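PDB 5F2H: uncharacterized protein from Bacillus cereus, which is of unknown function but belongs to the alpha/beta hydrolase superfamily and may therefore act as a hydrolase of the phospholipase/carboxylesterase type. Local coordinates for residues B[212-221]-B[237-248]. Sequence-based numbering, arbitrary orientation.
Sequences RVALYTILHK and EIDEWNELLEVL
Where L219 meets L244 the two backbones come closest, with CA atoms 5.9 Å apart; the gap widens toward R212 and E237, whose CA atoms are 9.7 Å apart. Residues 212-219 are all but the first turn of helix 209-219, which a Schellman motif with K221 as C' residue terminates, whereas 237-246 is irregular, largely helical in phi/psi but without regular helical bonding, with a type I turn from D239 to N242, and leads into helix 247-250. No hydrogen bond joins the segments.

W241 fills the wider part. Its indole inserts between the two backbones with R212 CG and L215 CD2 at its edge, R212 CG lying 3.8 Å from W241 CH2. The Y216 ring is tilted 37° against it, its CD1 3.5 Å from W241 CZ2. With CG opposite the backbone N (chi1 -174°), beside the carbonyl carbon, the Y216 ring lies against the indole, and H220 CD2 covers one of its faces; its OH bonds to Q180 on helix 179-195. Beyond the indole, R212 and E237 form a long salt bridge, NH1 to OE1 3.7 Å.

At the narrow end L219 carries most of the contact. Its CD1 touches L245 CD2 at 3.7 Å, while CD2 packs on L248 CD2 and the backbone O of L244. V247 CG2 lies against the carbonyl O of L219, and L244 CD1 reaches the H220 imidazole at NE2.

L215 and L245 also touch helix 267-279. The contact thus joins helix 209-219, which follows strand 202-207 across a probable GxSxG nucleophile elbow, to the connection between strands 227-231 and 254-260, in the layer of helices and connections packed against the parallel sheet of an alpha/beta-hydrolase fold.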
loop_
_atom_site.group_PDB
_atom_site.type_symbol
_atom_site.label_atom_id
_atom_site.label_comp_id
_atom_site.label_asym_id
_atom_site.label_seq_id
_atom_site.Cartn_x
_atom_site.Cartn_y
_atom_site.Cartn_z
ATOM N N ARG B 212 12.008 -0.565 -26.222
ATOM C CA ARG B 212 11.393 -0.139 -27.482
ATOM C C ARG B 212 9.909 -0.467 -27.526
ATOM O O ARG B 212 9.079 0.439 -27.717
ATOM C CB ARG B 212 12.080 -0.751 -28.719
ATOM C CG ARG B 212 11.536 -0.094 -29.997
ATOM C CD ARG B 212 12.166 -0.266 -31.393
ATOM N NE ARG B 212 12.176 -1.582 -31.999
ATOM C CZ ARG B 212 12.296 -1.804 -33.315
ATOM N NH1 ARG B 212 12.232 -0.813 -34.219
ATOM N NH2 ARG B 212 12.312 -3.057 -33.752
ATOM N N VAL B 213 9.578 -1.746 -27.323
ATOM C CA VAL B 213 8.181 -2.185 -27.341
ATOM C C VAL B 213 7.408 -1.454 -26.249
ATOM O O VAL B 213 6.243 -1.070 -26.426
ATOM C CB VAL B 213 8.051 -3.690 -27.132
ATOM C CG1 VAL B 213 6.598 -4.100 -27.082
ATOM C CG2 VAL B 213 8.750 -4.451 -28.235
ATOM N N ALA B 214 8.063 -1.261 -25.106
ATOM C CA ALA B 214 7.428 -0.568 -24.000
ATOM C C ALA B 214 6.990 0.822 -24.459
ATOM O O ALA B 214 5.864 1.238 -24.201
ATOM C CB ALA B 214 8.386 -0.430 -22.837
ATOM N N LEU B 215 7.880 1.541 -25.137
ATOM C CA LEU B 215 7.558 2.875 -25.582
ATOM C C LEU B 215 6.514 2.849 -26.728
ATOM O O LEU B 215 5.615 3.679 -26.768
ATOM C CB LEU B 215 8.820 3.623 -26.020
ATOM C CG LEU B 215 8.615 5.111 -26.370
ATOM C CD1 LEU B 215 8.153 5.878 -25.142
ATOM C CD2 LEU B 215 9.881 5.751 -26.907
ATOM N N TYR B 216 6.626 1.894 -27.637
ATOM C CA TYR B 216 5.680 1.805 -28.734
ATOM C C TYR B 216 4.279 1.612 -28.173
ATOM O O TYR B 216 3.368 2.356 -28.487
ATOM C CB TYR B 216 6.069 0.648 -29.646
ATOM C CG TYR B 216 5.257 0.537 -30.899
ATOM C CD1 TYR B 216 5.416 1.456 -31.923
ATOM C CD2 TYR B 216 4.458 -0.566 -31.143
ATOM C CE1 TYR B 216 4.729 1.337 -33.112
ATOM C CE2 TYR B 216 3.775 -0.702 -32.343
ATOM C CZ TYR B 216 3.908 0.260 -33.321
ATOM O OH TYR B 216 3.224 0.153 -34.510
ATOM N N THR B 217 4.149 0.667 -27.257
ATOM C CA THR B 217 2.867 0.354 -26.625
ATOM C C THR B 217 2.229 1.561 -25.948
ATOM O O THR B 217 1.058 1.861 -26.166
ATOM C CB THR B 217 3.045 -0.807 -25.613
ATOM O OG1 THR B 217 3.535 -1.962 -26.314
ATOM C CG2 THR B 217 1.743 -1.176 -24.977
ATOM N N ILE B 218 3.002 2.242 -25.115
ATOM C CA ILE B 218 2.505 3.423 -24.426
ATOM C C ILE B 218 1.914 4.441 -25.372
ATOM O O ILE B 218 0.833 4.949 -25.130
ATOM C CB ILE B 218 3.628 4.185 -23.715
ATOM C CG1 ILE B 218 4.165 3.373 -22.534
ATOM C CG2 ILE B 218 3.108 5.525 -23.191
ATOM C CD1 ILE B 218 5.318 4.046 -21.803
ATOM N N LEU B 219 2.653 4.742 -26.434
ATOM C CA LEU B 219 2.252 5.735 -27.415
ATOM C C LEU B 219 0.994 5.383 -28.189
ATOM O O LEU B 219 0.304 6.287 -28.647
ATOM C CB LEU B 219 3.404 6.068 -28.357
ATOM C CG LEU B 219 4.645 6.612 -27.633
ATOM C CD1 LEU B 219 5.732 6.936 -28.645
ATOM C CD2 LEU B 219 4.338 7.832 -26.771
ATOM N N HIS B 220 0.705 4.094 -28.354
ATOM C CA HIS B 220 -0.519 3.665 -29.027
ATOM C C HIS B 220 -1.626 3.516 -27.991
ATOM O O HIS B 220 -2.670 2.915 -28.260
ATOM C CB HIS B 220 -0.313 2.376 -29.797
ATOM C CG HIS B 220 0.479 2.557 -31.039
ATOM N ND1 HIS B 220 -0.117 2.667 -32.278
ATOM C CD2 HIS B 220 1.804 2.721 -31.240
ATOM C CE1 HIS B 220 0.815 2.852 -33.195
ATOM N NE2 HIS B 220 1.990 2.882 -32.590
ATOM N N LYS B 221 -1.401 4.130 -26.828
ATOM C CA LYS B 221 -2.328 4.113 -25.705
ATOM C C LYS B 221 -2.883 2.717 -25.427
ATOM O O LYS B 221 -4.033 2.555 -25.033
ATOM C CB LYS B 221 -3.451 5.153 -25.888
ATOM C CG LYS B 221 -2.934 6.591 -26.001
ATOM C CD LYS B 221 -3.979 7.700 -25.839
ATOM C CE LYS B 221 -5.129 7.656 -26.839
ATOM N NZ LYS B 221 -4.704 7.934 -28.234
ATOM N N GLU B 237 13.824 4.376 -34.658
ATOM C CA GLU B 237 12.903 5.182 -35.462
ATOM C C GLU B 237 12.412 6.333 -34.619
ATOM O O GLU B 237 11.242 6.701 -34.693
ATOM C CB GLU B 237 11.680 4.340 -35.818
ATOM C CG GLU B 237 11.975 3.066 -36.593
ATOM C CD GLU B 237 10.851 2.038 -36.478
ATOM O OE1 GLU B 237 10.203 1.984 -35.407
ATOM O OE2 GLU B 237 10.667 1.222 -37.409
ATOM N N ILE B 238 13.291 6.896 -33.800
ATOM C CA ILE B 238 12.884 7.982 -32.916
ATOM C C ILE B 238 12.320 9.182 -33.679
ATOM O O ILE B 238 11.419 9.856 -33.171
ATOM C CB ILE B 238 14.013 8.416 -31.950
ATOM C CG1 ILE B 238 13.452 9.293 -30.836
ATOM C CG2 ILE B 238 15.144 9.105 -32.705
ATOM C CD1 ILE B 238 12.386 8.594 -30.025
ATOM N N ASP B 239 12.853 9.464 -34.871
ATOM C CA ASP B 239 12.340 10.581 -35.668
ATOM C C ASP B 239 10.947 10.258 -36.203
ATOM O O ASP B 239 10.050 11.104 -36.144
ATOM C CB ASP B 239 13.280 10.968 -36.815
ATOM C CG ASP B 239 14.569 11.615 -36.333
ATOM O OD1 ASP B 239 14.744 11.791 -35.102
ATOM O OD2 ASP B 239 15.401 11.971 -37.197
ATOM N N GLU B 240 10.748 9.017 -36.644
ATOM C CA GLU B 240 9.454 8.585 -37.177
ATOM C C GLU B 240 8.321 8.668 -36.154
ATOM O O GLU B 240 7.156 8.766 -36.531
ATOM C CB GLU B 240 9.551 7.156 -37.698
ATOM C CG GLU B 240 10.570 7.028 -38.824
ATOM C CD GLU B 240 10.918 5.598 -39.191
ATOM O OE1 GLU B 240 10.226 4.660 -38.726
ATOM O OE2 GLU B 240 11.894 5.419 -39.957
ATOM N N TRP B 241 8.656 8.621 -34.865
ATOM C CA TRP B 241 7.634 8.692 -33.823
ATOM C C TRP B 241 7.417 10.088 -33.247
ATOM O O TRP B 241 6.792 10.227 -32.197
ATOM C CB TRP B 241 7.884 7.707 -32.672
ATOM C CG TRP B 241 7.954 6.249 -33.078
ATOM C CD1 TRP B 241 7.271 5.648 -34.106
ATOM C CD2 TRP B 241 8.441 5.173 -32.266
ATOM N NE1 TRP B 241 7.480 4.291 -34.093
ATOM C CE2 TRP B 241 8.174 3.968 -32.958
ATOM C CE3 TRP B 241 9.149 5.115 -31.054
ATOM C CZ2 TRP B 241 8.599 2.720 -32.483
ATOM C CZ3 TRP B 241 9.565 3.877 -30.583
ATOM C CH2 TRP B 241 9.290 2.697 -31.298
ATOM N N ASN B 242 7.881 11.116 -33.955
ATOM C CA ASN B 242 7.722 12.495 -33.502
ATOM C C ASN B 242 6.265 12.860 -33.168
ATOM O O ASN B 242 6.016 13.488 -32.136
ATOM C CB ASN B 242 8.286 13.481 -34.545
ATOM C CG ASN B 242 8.209 14.934 -34.089
ATOM O OD1 ASN B 242 8.446 15.243 -32.915
ATOM N ND2 ASN B 242 7.978 15.841 -35.034
ATOM N N GLU B 243 5.309 12.462 -34.016
ATOM C CA GLU B 243 3.895 12.804 -33.768
ATOM C C GLU B 243 3.374 12.070 -32.532
ATOM O O GLU B 243 2.782 12.672 -31.636
ATOM C CB GLU B 243 2.966 12.524 -34.984
ATOM C CG GLU B 243 2.501 11.076 -35.267
ATOM C CD GLU B 243 3.589 10.094 -35.657
ATOM O OE1 GLU B 243 4.781 10.468 -35.660
ATOM O OE2 GLU B 243 3.230 8.933 -35.963
ATOM N N LEU B 244 3.613 10.765 -32.488
ATOM C CA LEU B 244 3.170 9.943 -31.374
ATOM C C LEU B 244 3.728 10.331 -30.010
ATOM O O LEU B 244 3.076 10.098 -28.992
ATOM C CB LEU B 244 3.461 8.483 -31.689
ATOM C CG LEU B 244 2.501 7.897 -32.707
ATOM C CD1 LEU B 244 2.978 6.579 -33.273
ATOM C CD2 LEU B 244 1.116 7.733 -32.098
ATOM N N LEU B 245 4.912 10.930 -29.989
ATOM C CA LEU B 245 5.517 11.362 -28.728
ATOM C C LEU B 245 4.674 12.438 -28.023
ATOM O O LEU B 245 4.899 12.738 -26.865
ATOM C CB LEU B 245 6.967 11.822 -28.944
ATOM C CG LEU B 245 7.961 10.703 -29.314
ATOM C CD1 LEU B 245 9.303 11.245 -29.789
ATOM C CD2 LEU B 245 8.147 9.725 -28.163
ATOM N N GLU B 246 3.729 13.037 -28.742
ATOM C CA GLU B 246 2.836 14.043 -28.168
ATOM C C GLU B 246 2.106 13.443 -26.975
ATOM O O GLU B 246 1.927 14.088 -25.950
ATOM C CB GLU B 246 1.794 14.474 -29.203
ATOM C CG GLU B 246 0.710 15.406 -28.664
ATOM C CD GLU B 246 -0.318 15.792 -29.719
ATOM O OE1 GLU B 246 -0.033 15.639 -30.929
ATOM O OE2 GLU B 246 -1.409 16.277 -29.343
ATOM N N VAL B 247 1.693 12.193 -27.136
ATOM C CA VAL B 247 0.967 11.468 -26.109
ATOM C C VAL B 247 1.585 11.645 -24.723
ATOM O O VAL B 247 0.886 11.616 -23.714
ATOM C CB VAL B 247 0.859 9.967 -26.460
ATOM C CG1 VAL B 247 0.178 9.196 -25.341
ATOM C CG2 VAL B 247 0.095 9.773 -27.764
ATOM N N LEU B 248 2.891 11.857 -24.668
ATOM C CA LEU B 248 3.571 12.028 -23.385
ATOM C C LEU B 248 3.278 13.360 -22.670
ATOM O O LEU B 248 3.385 13.448 -21.448
ATOM C CB LEU B 248 5.078 11.882 -23.587
ATOM C CG LEU B 248 5.557 10.560 -24.202
ATOM C CD1 LEU B 248 7.058 10.622 -24.439
ATOM C CD2 LEU B 248 5.192 9.364 -23.339
#